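Local coordinates for Di-haem cytochrome c peroxidase family protein (Burkholderia thailandensis, PDB 6V59), which probably acts as a diheme peroxidase of the bacterial cytochrome c peroxidase family, passing electrons between two covalently bound c-type hemes to reduce hydrogen peroxide, at residues A[79-84]-A[172-177]. The protein carries 1 engineered substitution. Residues are numbered along the deposited sequence; the frame is centred on the assembly and turned at random.
Sequences RGTPQV and RHFYQD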
loop_
_atom_site.group_PDB
_atom_site.type_symbol
_atom_site.label_atom_id
_atom_site.label_comp_id
_atom_site.label_asym_id
_atom_site.label_seq_id
_atom_site.Cartn_x
_atom_site.Cartn_y
_atom_site.Cartn_z
ATOM N N ARG A 79 20.001 -4.918 11.638
ATOM C CA ARG A 79 20.200 -6.334 11.334
ATOM C C ARG A 79 19.938 -6.621 9.853
ATOM O O ARG A 79 18.985 -7.305 9.467
ATOM C CB ARG A 79 19.296 -7.185 12.216
ATOM C CG ARG A 79 19.749 -7.322 13.652
ATOM C CD ARG A 79 18.704 -8.113 14.407
ATOM N NE ARG A 79 19.132 -8.545 15.732
ATOM C CZ ARG A 79 18.488 -9.457 16.451
ATOM N NH1 ARG A 79 17.396 -10.033 15.967
ATOM N NH2 ARG A 79 18.937 -9.798 17.650
ATOM N N GLY A 80 20.813 -6.081 9.017
ATOM C CA GLY A 80 20.879 -6.481 7.629
ATOM C C GLY A 80 20.214 -5.582 6.612
ATOM O O GLY A 80 20.159 -5.956 5.435
ATOM N N THR A 81 19.717 -4.416 7.005
ATOM C CA THR A 81 19.065 -3.535 6.039
ATOM C C THR A 81 20.118 -2.731 5.283
ATOM O O THR A 81 20.845 -1.942 5.899
ATOM C CB THR A 81 18.083 -2.600 6.732
ATOM O OG1 THR A 81 17.160 -3.378 7.506
ATOM C CG2 THR A 81 17.303 -1.786 5.702
ATOM N N PRO A 82 20.237 -2.889 3.970
ATOM C CA PRO A 82 21.289 -2.169 3.248
ATOM C C PRO A 82 20.953 -0.698 3.061
ATOM O O PRO A 82 19.812 -0.324 2.772
ATOM C CB PRO A 82 21.342 -2.896 1.896
ATOM C CG PRO A 82 19.899 -3.363 1.694
ATOM C CD PRO A 82 19.377 -3.685 3.068
ATOM N N GLN A 83 21.966 0.148 3.222
ATOM C CA GLN A 83 21.908 1.519 2.743
ATOM C C GLN A 83 22.611 1.566 1.393
ATOM O O GLN A 83 23.762 1.144 1.288
ATOM C CB GLN A 83 22.582 2.487 3.713
ATOM C CG GLN A 83 22.558 3.918 3.197
ATOM C CD GLN A 83 23.191 4.907 4.150
ATOM O OE1 GLN A 83 23.426 4.600 5.317
ATOM N NE2 GLN A 83 23.472 6.105 3.651
ATOM N N VAL A 84 21.926 2.073 0.368
ATOM C CA VAL A 84 22.463 2.076 -0.986
ATOM C C VAL A 84 22.879 3.489 -1.372
ATOM O O VAL A 84 22.443 4.485 -0.789
ATOM C CB VAL A 84 21.466 1.507 -2.023
ATOM C CG1 VAL A 84 21.188 0.040 -1.745
ATOM C CG2 VAL A 84 20.184 2.318 -2.043
ATOM N N ARG A 172 13.373 -3.713 1.574
ATOM C CA ARG A 172 13.722 -2.637 2.492
ATOM C C ARG A 172 15.158 -2.186 2.269
ATOM O O ARG A 172 16.072 -3.008 2.160
ATOM C CB ARG A 172 13.588 -3.097 3.939
ATOM C CG ARG A 172 12.205 -3.501 4.375
ATOM C CD ARG A 172 12.236 -3.890 5.850
ATOM N NE ARG A 172 12.986 -5.125 6.059
ATOM C CZ ARG A 172 12.435 -6.311 6.285
ATOM N NH1 ARG A 172 11.113 -6.446 6.360
ATOM N NH2 ARG A 172 13.209 -7.374 6.453
ATOM N N HIS A 173 15.357 -0.871 2.245
ATOM C CA HIS A 173 16.691 -0.300 2.139
ATOM C C HIS A 173 16.640 1.127 2.663
ATOM O O HIS A 173 15.569 1.704 2.853
ATOM C CB HIS A 173 17.217 -0.349 0.702
ATOM C CG HIS A 173 16.386 0.408 -0.287
ATOM N ND1 HIS A 173 15.180 -0.065 -0.757
ATOM C CD2 HIS A 173 16.598 1.587 -0.917
ATOM C CE1 HIS A 173 14.681 0.794 -1.631
ATOM N NE2 HIS A 173 15.521 1.808 -1.742
ATOM N N PHE A 174 17.823 1.685 2.899
ATOM C CA PHE A 174 17.982 3.082 3.268
ATOM C C PHE A 174 18.690 3.809 2.131
ATOM O O PHE A 174 19.461 3.208 1.373
ATOM C CB PHE A 174 18.786 3.234 4.569
ATOM C CG PHE A 174 17.967 3.092 5.828
ATOM C CD1 PHE A 174 17.727 1.842 6.386
ATOM C CD2 PHE A 174 17.442 4.206 6.454
ATOM C CE1 PHE A 174 16.984 1.716 7.542
ATOM C CE2 PHE A 174 16.689 4.079 7.616
ATOM C CZ PHE A 174 16.465 2.828 8.151
ATOM N N TYR A 175 18.405 5.105 2.003
ATOM C CA TYR A 175 19.055 5.950 1.005
ATOM C C TYR A 175 19.065 7.382 1.512
ATOM O O TYR A 175 18.045 7.879 2.000
ATOM C CB TYR A 175 18.345 5.883 -0.350
ATOM C CG TYR A 175 18.766 6.966 -1.331
ATOM C CD1 TYR A 175 20.039 6.968 -1.893
ATOM C CD2 TYR A 175 17.885 7.976 -1.702
ATOM C CE1 TYR A 175 20.419 7.952 -2.787
ATOM C CE2 TYR A 175 18.257 8.963 -2.598
ATOM C CZ TYR A 175 19.525 8.946 -3.139
ATOM O OH TYR A 175 19.903 9.930 -4.033
ATOM N N GLN A 176 20.212 8.039 1.392
ATOM C CA GLN A 176 20.382 9.419 1.836
ATOM C C GLN A 176 20.560 10.294 0.603
ATOM O O GLN A 176 21.596 10.223 -0.068
ATOM C CB GLN A 176 21.569 9.542 2.788
ATOM C CG GLN A 176 21.812 10.951 3.304
ATOM C CD GLN A 176 22.827 10.989 4.431
ATOM O OE1 GLN A 176 23.191 9.955 4.989
ATOM N NE2 GLN A 176 23.292 12.186 4.767
ATOM N N ASP A 177 19.543 11.102 0.301
ATOM C CA ASP A 177 19.609 12.020 -0.825
ATOM C C ASP A 177 20.642 13.111 -0.548
ATOM O O ASP A 177 21.100 13.306 0.583
ATOM C CB ASP A 177 18.240 12.645 -1.095
HETATM O O HOH W 1 15.975 -5.340 5.812
HETATM O O HOH W 2 22.742 6.625 0.759
#
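Strands 81-84 and 173-175 form the parallel pair of an otherwise antiparallel mixed sheet, and Pro82, Val84 and Phe174 tie them together. Phe174 N donates to Pro82 O (2.8 Å) and Phe174 O accepts from Val84 N (2.9 Å), so Phe174 spends both backbone groups on one neighbour, as parallel pairing requires. Proline, with no N-H to give, can sit where pairing begins: its CD lies 3.5 Å from Arg172 O, while its carbonyl makes the first bond. On one face Gln83 and Phe174 lie side by side. With OG1 beside the backbone N (chi1 -54°), Thr81 sends CG2 anti to it, and this methyl meets the edge of the Phe174 ring at CD1, 3.7 Å away; Trp357 packs edge-to-face with the same ring and bonds Thr81 OG1. On the other face, beta-branched Val84 lays CG2 obliquely against His173 CD2 (3.8 Å). Water bridges both ends: one molecule joins Thr81 OG1 to Arg172 NE, whose guanidinium also bonds Gly193 O through NH1, while a second accepts from Gln83 NE2 and Gln176 N and donates to Val84 O (2.7 Å). Strands 71-77 and 184-186 flank this interior parallel pair of a mixed beta-sheet.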